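Local coordinates for protein DegT/DnrJ/EryC1/StrS aminotransferase (Brucella abortus 2308, PDB 4QGR) that binds pyridoxal phosphate and probably transfers amino groups as a PLP-dependent aminotransferase, at residues A171-G176 with I321-P326; D145-A150 with Q297-S302; T193-Y196 with P200-C203; P88-A93 with E347-R352. All blocks are in the same frame, centred on the assembly; numbering follows the deposited sequence.

Interaction 1: residues A171-G176 with I321-P326; sequences AAQSIG and IYYVKP. With PLP (pyridoxal-5'-phosphate), chain E.
One pair of polar atoms makes this whole contact: Gln173 NE2 and Tyr323 OH stand 3.2 Å apart, while the nearest CA atoms, those of Gln173 and Tyr322, are separated by 12.6 Å. Equally unusual is the cis peptide bond between Tyr322 and Tyr323. Two long side chains span the gap from opposite directions. That of Gln173 does so fully stretched beyond CG (chi2 177°), bringing its amide up to the phenol end of Tyr323 with the amide and ring planes 45° apart. Over one face of the Tyr323 ring sits CB of the preceding Tyr322, 4.1 Å above the plane.

The amide is gripped at both ends. NE2 donates to O3 of the cofactor in a nearly straight bond of 2.8 Å (165° at the hydrogen), and OE1 accepts from the backbone N of Phe147, so the amide cannot easily flip. In the fold type I architecture of this aminotransferase family, residues 171-176 leave strand 166-170 of the large mixed sheet just where the cofactor lies. A type I beta turn from Ala171 to Ser174, closed by Ser174 N to Ala171 O at 3.1 Å, presents two neighbours to it. Ala172 lays its methyl carbon CB over a face of the pyridine ring, 3.2 Å from C2, while Gln173 takes the phenolic oxygen. On the other side of the contact, the Tyr323 ring meets Phe90 edge-to-face, and the next residues, Val324 and Lys325, pack on Tyr234 of the second subunit.

Interaction 2: residues D145-A150 with Q297-S302; sequences DLFGLA and QYSIES
Phe147 and Ser299 each set the first side-chain atom beyond CB anti to the carbonyl carbon (chi1 -54° and -63°), and both CB atoms point across the gap, so that the hydroxyl of Ser299 comes down over the phenyl ring. The contact joins a tight turn after strand 137-141 of the large sheet to strand 298-301, which pairs with strand 353-356 in the small two-stranded antiparallel sheet; it thus fastens the cofactor-bearing part of a fold type I aminotransferase to its C-terminal part.

Ser299 OG lies 3.3 Å above the ring plane, displaced toward the rim and nearest to CE2. The hydroxyl does not depend on the ring for its polar needs, being hydrogen-bonded to Ser355 OG on the partner strand. Leu146 closes off the opposite ring face, its CG 3.8 Å above the centre, and the phenyl group is therefore held between a serine and a leucine.

Gln297 meets the ring obliquely through its aliphatic part: CB is 3.6 Å from Phe147 CD1, and CG is 3.7 Å from the same atom. A bend at chi2 (-68°) then carries the amide away, its plane nearly perpendicular to the ring. Phe147 itself occupies the left-handed region of backbone space, in a turn closed by Leu149 N bonding to Leu146 O. Where the two backbones draw near, Phe147 O and Gln297 O are 3.6 Å apart.

Interaction 3: residues T193-Y196 with P200-C203; sequences TSFY and PLGC. With PLP (pyridoxal-5'-phosphate), chain E.
Between Phe195 and Cys203 runs the single direct hydrogen bond of this contact: Cys203 N donates to Phe195 O over 2.8 Å, almost straight at 174°, the donor tilted from the carbonyl plane. The CA of Gly202 adds a CA-H...O approach to the same oxygen. A second bridge is made by water, which donates to Ser194 O at 2.8 Å and to Leu201 O at 2.9 Å. It stands between two carbonyl oxygens that could not bond each other.

Ser194 supplies the side-chain hydrogen bonds: its OG lies anti to the backbone N (chi1 174°). There it works in both directions, donating to phosphate oxygen O1P of the cofactor at 2.6 Å and accepting from Tyr196 N at 3.0 Å, which makes an ST turn. This is the end of strand 190-194 in the large mixed sheet of the fold type I aminotransferases, and the short loop that follows carries Lys199, the predicted cofactor-attachment lysine, here hydrogen-bonded to PLP and not covalently joined. Thr67 OG1, Gly66 N and Asn242 ND2 of the second subunit also bond PLP.

Apolar contacts lie on the side away from the phosphate. Phe195 and Leu201 run side by side, CE1 of the ring 3.8 Å from Leu201 CD2, while Leu201 O sits at the ring edge, in plane, 3.5 Å from CD1. Cys203 SG rests near Phe195 CB. Leu51 of helix 42-55 touches both Phe195 and Leu201, Leu253 of helix 247-278 packs on Phe195, and Phe47 meets the Phe195 ring edge-to-face.

Interaction 4: residues P88-A93 with E347-R352; sequences PSFTFA and ESLPSR. With PLP (pyridoxal-5'-phosphate), chain E.
Leu349 reaches across to the ring of Phe90, the two side chains crossing at about a right angle. Its CB starts the contact, 3.9 Å from Phe90 CE1. From there CG turns anti to the carbonyl carbon (chi1 -81°), and CD1 continues anti to CA (chi2 173°), which carries it over the middle of the ring face: a CH-pi contact, 4.0 Å from the centroid and 13° off the ring normal. The other branch, CD2, merely packs beside Glu301 OE2. Pro350 comes to the same ring obliquely, with CD 4.4 Å from Phe90 CE1.

Hydrogen bonds hold the backbone around Leu349. Ser348 O accepts twice from Ser351, from its N and, at 2.8 Å in the carbonyl plane, from its OG. Arg352 folds back until CA of Leu349 lies over a face of its guanidinium, 4.2 Å above the plane. NH1 makes a weak bond to Ser348 OG, and NE is held by a salt bridge to Glu301.

Phe90 is the centre of an inverse gamma turn. Two residues further on, Phe92 turns to the cofactor, with CD2 3.4 Å from PLP C4; another ring, His227 of the second subunit, meets Phe92 edge-to-face. The loop between strand 83-88 and helix 94-101 thus packs one phenylalanine on the C-terminal part and sets the other, its ring offset, over the pyridine on the face opposite Ala172, the aromatic cover of a fold type I PLP site.

Overall arrangement
The segments come along the chain as 88-93, 145-150, 171-176, 193-196 and 200-203, then 297-302, 321-326 and 347-352. Interaction 3 is nested inside all the others, interactions 1 and 2 cross, and interaction 4 encloses the set. The early segments extend from strands of the large mixed sheet; 297-302 lies on the small two-stranded sheet, 347-352 just before its other strand, and 321-326 in the loop toward edge strand 337-338 of the large sheet. Centres of interactions 1 and 2 are about 7 Å apart, those of interactions 3 and 4 about 22 Å. Interactions 1, 3 and 4 share one PLP, at its O3, phosphate and ring faces, while interaction 2 touches interaction 1 next to Gln173.

Interaction 1: residues A171-G176 with I321-P326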
loop_
_atom_site.group_PDB
_atom_site.type_symbol
_atom_site.label_atom_id
_atom_site.label_comp_id
_atom_site.label_asym_id
_atom_site.label_seq_id
_atom_site.Cartn_x
_atom_site.Cartn_y
_atom_site.Cartn_z
ATOM N N ALA A 171 13.325 5.752 9.752
ATOM C CA ALA A 171 14.434 6.148 8.900
ATOM C C ALA A 171 13.909 6.486 7.477
ATOM O O ALA A 171 14.647 6.370 6.476
ATOM C CB ALA A 171 15.458 5.031 8.860
ATOM N N ALA A 172 12.665 6.974 7.387
ATOM C CA ALA A 172 12.098 7.413 6.116
ATOM C C ALA A 172 13.054 8.355 5.428
ATOM O O ALA A 172 13.161 8.336 4.192
ATOM C CB ALA A 172 10.767 8.115 6.325
ATOM N N GLN A 173 13.723 9.209 6.186
ATOM C CA GLN A 173 14.471 10.301 5.583
ATOM C C GLN A 173 15.947 10.112 5.686
ATOM O O GLN A 173 16.704 11.026 5.323
ATOM C CB GLN A 173 14.086 11.627 6.252
ATOM C CG GLN A 173 12.656 12.057 5.967
ATOM C CD GLN A 173 12.241 13.343 6.680
ATOM O OE1 GLN A 173 13.046 14.248 6.935
ATOM N NE2 GLN A 173 10.972 13.436 6.980
ATOM N N SER A 174 16.411 8.960 6.187
ATOM C CA SER A 174 17.820 8.897 6.595
ATOM C C SER A 174 18.638 7.754 5.991
ATOM O O SER A 174 19.705 7.454 6.490
ATOM C CB SER A 174 17.910 8.799 8.104
ATOM O OG SER A 174 17.217 7.668 8.569
ATOM N N ILE A 175 18.178 7.122 4.917
ATOM C CA ILE A 175 19.030 6.081 4.274
ATOM C C ILE A 175 20.276 6.732 3.653
ATOM O O ILE A 175 20.167 7.674 2.870
ATOM C CB ILE A 175 18.228 5.182 3.304
ATOM C CG1 ILE A 175 17.116 4.453 4.056
ATOM C CG2 ILE A 175 19.154 4.172 2.604
ATOM C CD1 ILE A 175 17.560 3.604 5.217
ATOM N N GLY A 176 21.466 6.266 4.062
ATOM C CA GLY A 176 22.722 6.913 3.722
ATOM C C GLY A 176 23.337 7.610 4.879
ATOM O O GLY A 176 24.550 7.854 4.872
ATOM N N ILE A 321 8.725 24.892 3.674
ATOM C CA ILE A 321 8.656 24.836 5.124
ATOM C C ILE A 321 8.226 23.440 5.533
ATOM O O ILE A 321 7.111 23.029 5.233
ATOM C CB ILE A 321 7.620 25.852 5.653
ATOM C CG1 ILE A 321 8.035 27.266 5.273
ATOM C CG2 ILE A 321 7.491 25.756 7.172
ATOM C CD1 ILE A 321 6.997 28.319 5.619
ATOM N N TYR A 322 9.117 22.731 6.200
ATOM C CA TYR A 322 8.834 21.462 6.886
ATOM C C TYR A 322 9.030 21.739 8.401
ATOM O O TYR A 322 10.162 21.877 8.839
ATOM C CB TYR A 322 9.835 20.394 6.417
ATOM C CG TYR A 322 9.626 20.004 4.979
ATOM C CD1 TYR A 322 8.486 19.299 4.599
ATOM C CD2 TYR A 322 10.564 20.326 3.999
ATOM C CE1 TYR A 322 8.262 18.983 3.267
ATOM C CE2 TYR A 322 10.368 19.983 2.679
ATOM C CZ TYR A 322 9.238 19.285 2.321
ATOM O OH TYR A 322 9.054 18.924 0.981
ATOM N N TYR A 323 7.980 21.828 9.228
ATOM C CA TYR A 323 6.600 21.496 8.913
ATOM C C TYR A 323 5.758 22.664 9.355
ATOM O O TYR A 323 6.065 23.339 10.354
ATOM C CB TYR A 323 6.152 20.242 9.676
ATOM C CG TYR A 323 6.869 19.020 9.202
ATOM C CD1 TYR A 323 6.382 18.292 8.147
ATOM C CD2 TYR A 323 8.051 18.593 9.816
ATOM C CE1 TYR A 323 7.064 17.193 7.662
ATOM C CE2 TYR A 323 8.733 17.498 9.343
ATOM C CZ TYR A 323 8.222 16.792 8.283
ATOM O OH TYR A 323 8.871 15.693 7.767
ATOM N N VAL A 324 4.697 22.910 8.608
ATOM C CA VAL A 324 3.859 24.046 8.864
ATOM C C VAL A 324 3.026 23.882 10.133
ATOM O O VAL A 324 2.812 24.870 10.838
ATOM C CB VAL A 324 2.956 24.326 7.634
ATOM C CG1 VAL A 324 1.912 25.361 7.937
ATOM C CG2 VAL A 324 3.838 24.815 6.482
ATOM N N LYS A 325 2.547 22.669 10.370
ATOM C CA LYS A 325 1.670 22.365 11.500
ATOM C C LYS A 325 2.172 21.073 12.121
ATOM O O LYS A 325 2.104 20.036 11.482
ATOM C CB LYS A 325 0.208 22.212 11.027
ATOM C CG LYS A 325 -0.755 23.021 11.831
ATOM C CD LYS A 325 -2.178 22.960 11.312
ATOM C CE LYS A 325 -3.144 22.834 12.484
ATOM N NZ LYS A 325 -4.306 23.737 12.292
ATOM N N PRO A 326 2.728 21.142 13.344
ATOM C CA PRO A 326 3.103 19.866 14.012
ATOM C C PRO A 326 1.881 19.004 14.267
ATOM O O PRO A 326 0.775 19.498 14.365
ATOM C CB PRO A 326 3.770 20.327 15.301
ATOM C CG PRO A 326 3.113 21.628 15.609
ATOM C CD PRO A 326 2.870 22.292 14.249
HETATM N N1 PLP E . 8.013 8.851 8.113
HETATM C C2 PLP E . 8.613 10.009 7.782
HETATM C C2A PLP E . 9.537 10.726 8.737
HETATM C C3 PLP E . 8.418 10.533 6.402
HETATM O O3 PLP E . 9.049 11.647 6.051
HETATM C C4 PLP E . 7.454 9.831 5.513
HETATM C C4A PLP E . 7.153 10.128 4.095
HETATM O O4A PLP E . 8.005 10.490 3.310
HETATM C C5 PLP E . 6.860 8.586 6.019
HETATM C C6 PLP E . 7.182 8.164 7.311
HETATM C C5A PLP E . 5.891 7.793 5.170
HETATM O O4P PLP E . 6.523 7.215 4.019
HETATM P P PLP E . 5.696 7.004 2.656
HETATM O O1P PLP E . 6.521 6.063 1.781
HETATM O O2P PLP E . 4.320 6.506 3.016
HETATM O O3P PLP E . 5.691 8.429 2.081
#

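Interaction 2: residues D145-A150 with Q297-S302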
loop_
_atom_site.group_PDB
_atom_site.type_symbol
_atom_site.label_atom_id
_atom_site.label_comp_id
_atom_site.label_asym_id
_atom_site.label_seq_id
_atom_site.Cartn_x
_atom_site.Cartn_y
_atom_site.Cartn_z
ATOM N N ASP A 145 14.472 9.946 12.406
ATOM C CA ASP A 145 15.721 10.536 12.018
ATOM C C ASP A 145 15.397 11.721 11.124
ATOM O O ASP A 145 15.426 11.604 9.920
ATOM C CB ASP A 145 16.567 9.543 11.252
ATOM C CG ASP A 145 16.857 8.287 12.035
ATOM O OD1 ASP A 145 17.006 8.363 13.284
ATOM O OD2 ASP A 145 16.951 7.201 11.395
ATOM N N LEU A 146 15.026 12.867 11.700
ATOM C CA LEU A 146 14.400 13.911 10.892
ATOM C C LEU A 146 15.411 14.549 9.963
ATOM O O LEU A 146 16.498 14.861 10.366
ATOM C CB LEU A 146 13.699 14.978 11.754
ATOM C CG LEU A 146 12.643 15.812 11.026
ATOM C CD1 LEU A 146 11.474 14.943 10.561
ATOM C CD2 LEU A 146 12.090 16.945 11.874
ATOM N N PHE A 147 15.028 14.757 8.720
ATOM C CA PHE A 147 15.866 15.421 7.679
ATOM C C PHE A 147 17.129 14.666 7.334
ATOM O O PHE A 147 17.994 15.188 6.632
ATOM C CB PHE A 147 16.207 16.901 8.023
ATOM C CG PHE A 147 14.987 17.764 8.332
ATOM C CD1 PHE A 147 13.784 17.611 7.645
ATOM C CD2 PHE A 147 15.050 18.703 9.323
ATOM C CE1 PHE A 147 12.685 18.421 7.931
ATOM C CE2 PHE A 147 13.930 19.536 9.606
ATOM C CZ PHE A 147 12.748 19.393 8.897
ATOM N N GLY A 148 17.219 13.439 7.832
ATOM C CA GLY A 148 18.404 12.578 7.557
ATOM C C GLY A 148 19.364 12.387 8.673
ATOM O O GLY A 148 20.321 11.587 8.549
ATOM N N LEU A 149 19.119 13.065 9.806
ATOM C CA LEU A 149 20.035 13.078 10.933
ATOM C C LEU A 149 19.598 12.051 11.975
ATOM O O LEU A 149 18.449 12.099 12.420
ATOM C CB LEU A 149 20.015 14.458 11.574
ATOM C CG LEU A 149 20.942 14.710 12.794
ATOM C CD1 LEU A 149 22.371 14.562 12.354
ATOM C CD2 LEU A 149 20.650 16.093 13.387
ATOM N N ALA A 150 20.509 11.139 12.379
ATOM C CA ALA A 150 20.123 10.076 13.297
ATOM C C ALA A 150 19.723 10.643 14.666
ATOM O O ALA A 150 20.373 11.561 15.203
ATOM C CB ALA A 150 21.244 9.059 13.488
ATOM N N GLN A 297 16.524 16.852 3.822
ATOM C CA GLN A 297 16.302 18.291 3.697
ATOM C C GLN A 297 17.467 19.020 4.370
ATOM O O GLN A 297 18.072 18.498 5.340
ATOM C CB GLN A 297 14.999 18.758 4.403
ATOM C CG GLN A 297 13.763 17.989 3.949
ATOM C CD GLN A 297 13.341 18.235 2.533
ATOM O OE1 GLN A 297 13.741 19.229 1.930
ATOM N NE2 GLN A 297 12.461 17.341 1.998
ATOM N N TYR A 298 17.715 20.242 3.909
ATOM C CA TYR A 298 18.723 21.133 4.484
ATOM C C TYR A 298 17.922 22.274 5.102
ATOM O O TYR A 298 17.379 23.121 4.391
ATOM C CB TYR A 298 19.708 21.636 3.446
ATOM C CG TYR A 298 20.726 22.569 4.094
ATOM C CD1 TYR A 298 20.458 23.938 4.223
ATOM C CD2 TYR A 298 21.849 22.072 4.696
ATOM C CE1 TYR A 298 21.365 24.796 4.878
ATOM C CE2 TYR A 298 22.754 22.922 5.364
ATOM C CZ TYR A 298 22.482 24.272 5.469
ATOM O OH TYR A 298 23.365 25.131 6.112
ATOM N N SER A 299 17.769 22.225 6.424
ATOM C CA SER A 299 16.836 23.072 7.131
ATOM C C SER A 299 17.538 24.084 8.040
ATOM O O SER A 299 18.273 23.687 8.970
ATOM C CB SER A 299 15.885 22.213 7.947
ATOM O OG SER A 299 15.078 21.369 7.104
ATOM N N ILE A 300 17.230 25.355 7.803
ATOM C CA ILE A 300 17.769 26.497 8.541
ATOM C C ILE A 300 16.654 27.140 9.354
ATOM O O ILE A 300 15.490 26.816 9.162
ATOM C CB ILE A 300 18.382 27.561 7.613
ATOM C CG1 ILE A 300 17.320 28.124 6.665
ATOM C CG2 ILE A 300 19.542 26.929 6.877
ATOM C CD1 ILE A 300 17.615 29.453 6.054
ATOM N N GLU A 301 17.007 28.033 10.265
ATOM C CA GLU A 301 16.027 28.913 10.877
ATOM C C GLU A 301 16.441 30.341 10.630
ATOM O O GLU A 301 17.607 30.674 10.720
ATOM C CB GLU A 301 15.871 28.663 12.374
ATOM C CG GLU A 301 15.447 27.256 12.731
ATOM C CD GLU A 301 15.642 26.952 14.204
ATOM O OE1 GLU A 301 15.411 27.842 15.024
ATOM O OE2 GLU A 301 16.032 25.833 14.530
ATOM N N SER A 302 15.480 31.195 10.335
ATOM C CA SER A 302 15.749 32.588 10.018
ATOM C C SER A 302 14.774 33.539 10.684
ATOM O O SER A 302 13.600 33.223 10.795
ATOM C CB SER A 302 15.647 32.772 8.502
ATOM O OG SER A 302 15.845 34.113 8.123
#

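Interaction 3: residues T193-Y196 with P200-C203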
loop_
_atom_site.group_PDB
_atom_site.type_symbol
_atom_site.label_atom_id
_atom_site.label_comp_id
_atom_site.label_asym_id
_atom_site.label_seq_id
_atom_site.Cartn_x
_atom_site.Cartn_y
_atom_site.Cartn_z
ATOM N N THR A 193 11.795 2.491 6.378
ATOM C CA THR A 193 12.023 3.601 5.470
ATOM C C THR A 193 11.002 3.650 4.322
ATOM O O THR A 193 10.182 2.739 4.129
ATOM C CB THR A 193 13.462 3.608 4.898
ATOM O OG1 THR A 193 13.791 4.887 4.332
ATOM C CG2 THR A 193 13.611 2.571 3.824
ATOM N N SER A 194 11.107 4.762 3.610
ATOM C CA SER A 194 10.306 5.117 2.479
ATOM C C SER A 194 11.202 5.252 1.271
ATOM O O SER A 194 12.286 5.830 1.397
ATOM C CB SER A 194 9.672 6.498 2.731
ATOM O OG SER A 194 8.999 6.906 1.534
ATOM N N PHE A 195 10.660 4.877 0.090
ATOM C CA PHE A 195 11.309 5.074 -1.191
ATOM C C PHE A 195 10.461 6.009 -2.023
ATOM O O PHE A 195 10.505 6.023 -3.248
ATOM C CB PHE A 195 11.562 3.727 -1.892
ATOM C CG PHE A 195 12.434 2.778 -1.110
ATOM C CD1 PHE A 195 13.639 3.182 -0.549
ATOM C CD2 PHE A 195 12.053 1.466 -0.909
ATOM C CE1 PHE A 195 14.426 2.316 0.189
ATOM C CE2 PHE A 195 12.850 0.586 -0.188
ATOM C CZ PHE A 195 14.020 0.993 0.359
ATOM N N TYR A 196 9.702 6.852 -1.356
ATOM C CA TYR A 196 8.990 7.933 -2.019
ATOM C C TYR A 196 10.013 8.684 -2.852
ATOM O O TYR A 196 11.157 8.758 -2.457
ATOM C CB TYR A 196 8.327 8.817 -0.964
ATOM C CG TYR A 196 7.637 10.006 -1.528
ATOM C CD1 TYR A 196 6.333 9.915 -1.940
ATOM C CD2 TYR A 196 8.277 11.225 -1.603
ATOM C CE1 TYR A 196 5.677 11.009 -2.460
ATOM C CE2 TYR A 196 7.611 12.370 -2.084
ATOM C CZ TYR A 196 6.321 12.229 -2.530
ATOM O OH TYR A 196 5.624 13.290 -3.044
ATOM N N PRO A 200 16.184 10.480 -0.099
ATOM C CA PRO A 200 17.567 10.269 -0.478
ATOM C C PRO A 200 17.799 8.977 -1.262
ATOM O O PRO A 200 18.480 9.005 -2.271
ATOM C CB PRO A 200 18.272 10.222 0.880
ATOM C CG PRO A 200 17.459 11.189 1.726
ATOM C CD PRO A 200 16.059 10.897 1.306
ATOM N N LEU A 201 17.119 7.899 -0.879
ATOM C CA LEU A 201 17.036 6.725 -1.738
ATOM C C LEU A 201 15.578 6.609 -2.104
ATOM O O LEU A 201 14.760 6.408 -1.224
ATOM C CB LEU A 201 17.522 5.467 -1.012
ATOM C CG LEU A 201 17.450 4.174 -1.837
ATOM C CD1 LEU A 201 18.165 4.342 -3.148
ATOM C CD2 LEU A 201 17.939 2.989 -1.018
ATOM N N GLY A 202 15.259 6.816 -3.382
ATOM C CA GLY A 202 13.880 6.847 -3.858
ATOM C C GLY A 202 13.635 6.064 -5.113
ATOM O O GLY A 202 14.536 5.893 -5.949
ATOM N N CYS A 203 12.411 5.584 -5.264
ATOM C CA CYS A 203 11.981 4.918 -6.451
ATOM C C CYS A 203 11.103 5.825 -7.344
ATOM O O CYS A 203 11.087 7.024 -7.162
ATOM C CB CYS A 203 11.339 3.579 -6.147
ATOM S SG CYS A 203 9.672 3.586 -5.502
HETATM N N1 PLP E . 8.013 8.851 8.113
HETATM C C2 PLP E . 8.613 10.009 7.782
HETATM C C2A PLP E . 9.537 10.726 8.737
HETATM C C3 PLP E . 8.418 10.533 6.402
HETATM O O3 PLP E . 9.049 11.647 6.051
HETATM C C4 PLP E . 7.454 9.831 5.513
HETATM C C4A PLP E . 7.153 10.128 4.095
HETATM O O4A PLP E . 8.005 10.490 3.310
HETATM C C5 PLP E . 6.860 8.586 6.019
HETATM C C6 PLP E . 7.182 8.164 7.311
HETATM C C5A PLP E . 5.891 7.793 5.170
HETATM O O4P PLP E . 6.523 7.215 4.019
HETATM P P PLP E . 5.696 7.004 2.656
HETATM O O1P PLP E . 6.521 6.063 1.781
HETATM O O2P PLP E . 4.320 6.506 3.016
HETATM O O3P PLP E . 5.691 8.429 2.081
HETATM O O HOH W 1 15.094 5.622 1.547
#

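Interaction 4: residues P88-A93 with E347-R352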
loop_
_atom_site.group_PDB
_atom_site.type_symbol
_atom_site.label_atom_id
_atom_site.label_comp_id
_atom_site.label_asym_id
_atom_site.label_seq_id
_atom_site.Cartn_x
_atom_site.Cartn_y
_atom_site.Cartn_z
ATOM N N PRO A 88 7.441 11.726 18.000
ATOM C CA PRO A 88 7.479 13.181 17.888
ATOM C C PRO A 88 6.211 13.737 17.262
ATOM O O PRO A 88 5.483 13.032 16.573
ATOM C CB PRO A 88 8.674 13.433 16.953
ATOM C CG PRO A 88 9.298 12.111 16.694
ATOM C CD PRO A 88 8.272 11.075 16.970
ATOM N N SER A 89 5.912 14.992 17.591
ATOM C CA SER A 89 4.896 15.765 16.879
ATOM C C SER A 89 5.513 16.472 15.655
ATOM O O SER A 89 4.812 16.714 14.661
ATOM C CB SER A 89 4.300 16.786 17.851
ATOM O OG SER A 89 3.447 17.695 17.186
ATOM N N PHE A 90 6.795 16.840 15.728
ATOM C CA PHE A 90 7.476 17.469 14.605
ATOM C C PHE A 90 8.019 16.409 13.656
ATOM O O PHE A 90 9.183 16.042 13.743
ATOM C CB PHE A 90 8.597 18.388 15.119
ATOM C CG PHE A 90 8.998 19.445 14.147
ATOM C CD1 PHE A 90 8.166 20.513 13.919
ATOM C CD2 PHE A 90 10.209 19.349 13.443
ATOM C CE1 PHE A 90 8.497 21.493 13.012
ATOM C CE2 PHE A 90 10.564 20.321 12.527
ATOM C CZ PHE A 90 9.705 21.392 12.306
ATOM N N THR A 91 7.133 15.870 12.818
ATOM C CA THR A 91 7.445 14.824 11.873
ATOM C C THR A 91 6.276 14.719 10.880
ATOM O O THR A 91 5.225 15.380 11.048
ATOM C CB THR A 91 7.675 13.473 12.596
ATOM O OG1 THR A 91 8.085 12.485 11.662
ATOM C CG2 THR A 91 6.408 13.006 13.373
ATOM N N PHE A 92 6.452 13.876 9.865
ATOM C CA PHE A 92 5.390 13.554 8.922
ATOM C C PHE A 92 4.281 12.763 9.586
ATOM O O PHE A 92 4.534 11.965 10.499
ATOM C CB PHE A 92 5.978 12.739 7.772
ATOM C CG PHE A 92 5.009 12.462 6.662
ATOM C CD1 PHE A 92 4.614 13.480 5.792
ATOM C CD2 PHE A 92 4.534 11.196 6.458
ATOM C CE1 PHE A 92 3.701 13.220 4.770
ATOM C CE2 PHE A 92 3.635 10.920 5.441
ATOM C CZ PHE A 92 3.241 11.928 4.577
ATOM N N ALA A 93 3.036 12.963 9.134
ATOM C CA ALA A 93 1.872 12.378 9.807
ATOM C C ALA A 93 1.952 10.862 10.052
ATOM O O ALA A 93 1.425 10.367 11.026
ATOM C CB ALA A 93 0.617 12.676 8.994
ATOM N N GLU A 347 5.999 23.768 18.542
ATOM C CA GLU A 347 5.034 24.804 18.213
ATOM C C GLU A 347 5.655 26.070 17.596
ATOM O O GLU A 347 4.996 26.774 16.809
ATOM C CB GLU A 347 4.216 25.159 19.477
ATOM C CG GLU A 347 3.250 24.053 19.832
ATOM C CD GLU A 347 2.372 24.366 21.024
ATOM O OE1 GLU A 347 2.430 25.530 21.517
ATOM O OE2 GLU A 347 1.611 23.476 21.463
ATOM N N SER A 348 6.871 26.398 17.999
ATOM C CA SER A 348 7.528 27.610 17.521
ATOM C C SER A 348 8.375 27.435 16.248
ATOM O O SER A 348 8.535 28.388 15.473
ATOM C CB SER A 348 8.388 28.217 18.614
ATOM O OG SER A 348 9.372 27.309 19.004
ATOM N N LEU A 349 8.910 26.239 16.007
ATOM C CA LEU A 349 9.690 26.029 14.781
ATOM C C LEU A 349 9.021 26.408 13.476
ATOM O O LEU A 349 9.724 26.914 12.587
ATOM C CB LEU A 349 10.165 24.571 14.665
ATOM C CG LEU A 349 11.386 24.253 15.474
ATOM C CD1 LEU A 349 11.647 22.759 15.427
ATOM C CD2 LEU A 349 12.601 25.032 14.928
ATOM N N PRO A 350 7.719 26.089 13.298
ATOM C CA PRO A 350 7.033 26.478 12.076
ATOM C C PRO A 350 7.088 27.960 11.742
ATOM O O PRO A 350 6.897 28.311 10.573
ATOM C CB PRO A 350 5.575 26.035 12.314
ATOM C CG PRO A 350 5.676 24.921 13.291
ATOM C CD PRO A 350 6.822 25.342 14.187
ATOM N N SER A 351 7.370 28.834 12.709
ATOM C CA SER A 351 7.429 30.256 12.414
ATOM C C SER A 351 8.788 30.696 11.917
ATOM O O SER A 351 8.919 31.826 11.462
ATOM C CB SER A 351 7.034 31.102 13.636
ATOM O OG SER A 351 7.992 30.971 14.686
ATOM N N ARG A 352 9.801 29.828 12.016
ATOM C CA ARG A 352 11.154 30.230 11.668
ATOM C C ARG A 352 11.962 29.258 10.802
ATOM O O ARG A 352 12.987 29.654 10.277
ATOM C CB ARG A 352 11.936 30.591 12.934
ATOM C CG ARG A 352 12.109 29.460 13.925
ATOM C CD ARG A 352 12.758 29.915 15.271
ATOM N NE ARG A 352 13.128 28.722 16.073
ATOM C CZ ARG A 352 12.442 28.217 17.117
ATOM N NH1 ARG A 352 11.355 28.810 17.574
ATOM N NH2 ARG A 352 12.878 27.127 17.758
HETATM N N1 PLP E . 8.013 8.851 8.113
HETATM C C2 PLP E . 8.613 10.009 7.782
HETATM C C2A PLP E . 9.537 10.726 8.737
HETATM C C3 PLP E . 8.418 10.533 6.402
HETATM O O3 PLP E . 9.049 11.647 6.051
HETATM C C4 PLP E . 7.454 9.831 5.513
HETATM C C4A PLP E . 7.153 10.128 4.095
HETATM O O4A PLP E . 8.005 10.490 3.310
HETATM C C5 PLP E . 6.860 8.586 6.019
HETATM C C6 PLP E . 7.182 8.164 7.311
HETATM C C5A PLP E . 5.891 7.793 5.170
HETATM O O4P PLP E . 6.523 7.215 4.019
HETATM P P PLP E . 5.696 7.004 2.656
HETATM O O1P PLP E . 6.521 6.063 1.781
HETATM O O2P PLP E . 4.320 6.506 3.016
HETATM O O3P PLP E . 5.691 8.429 2.081
#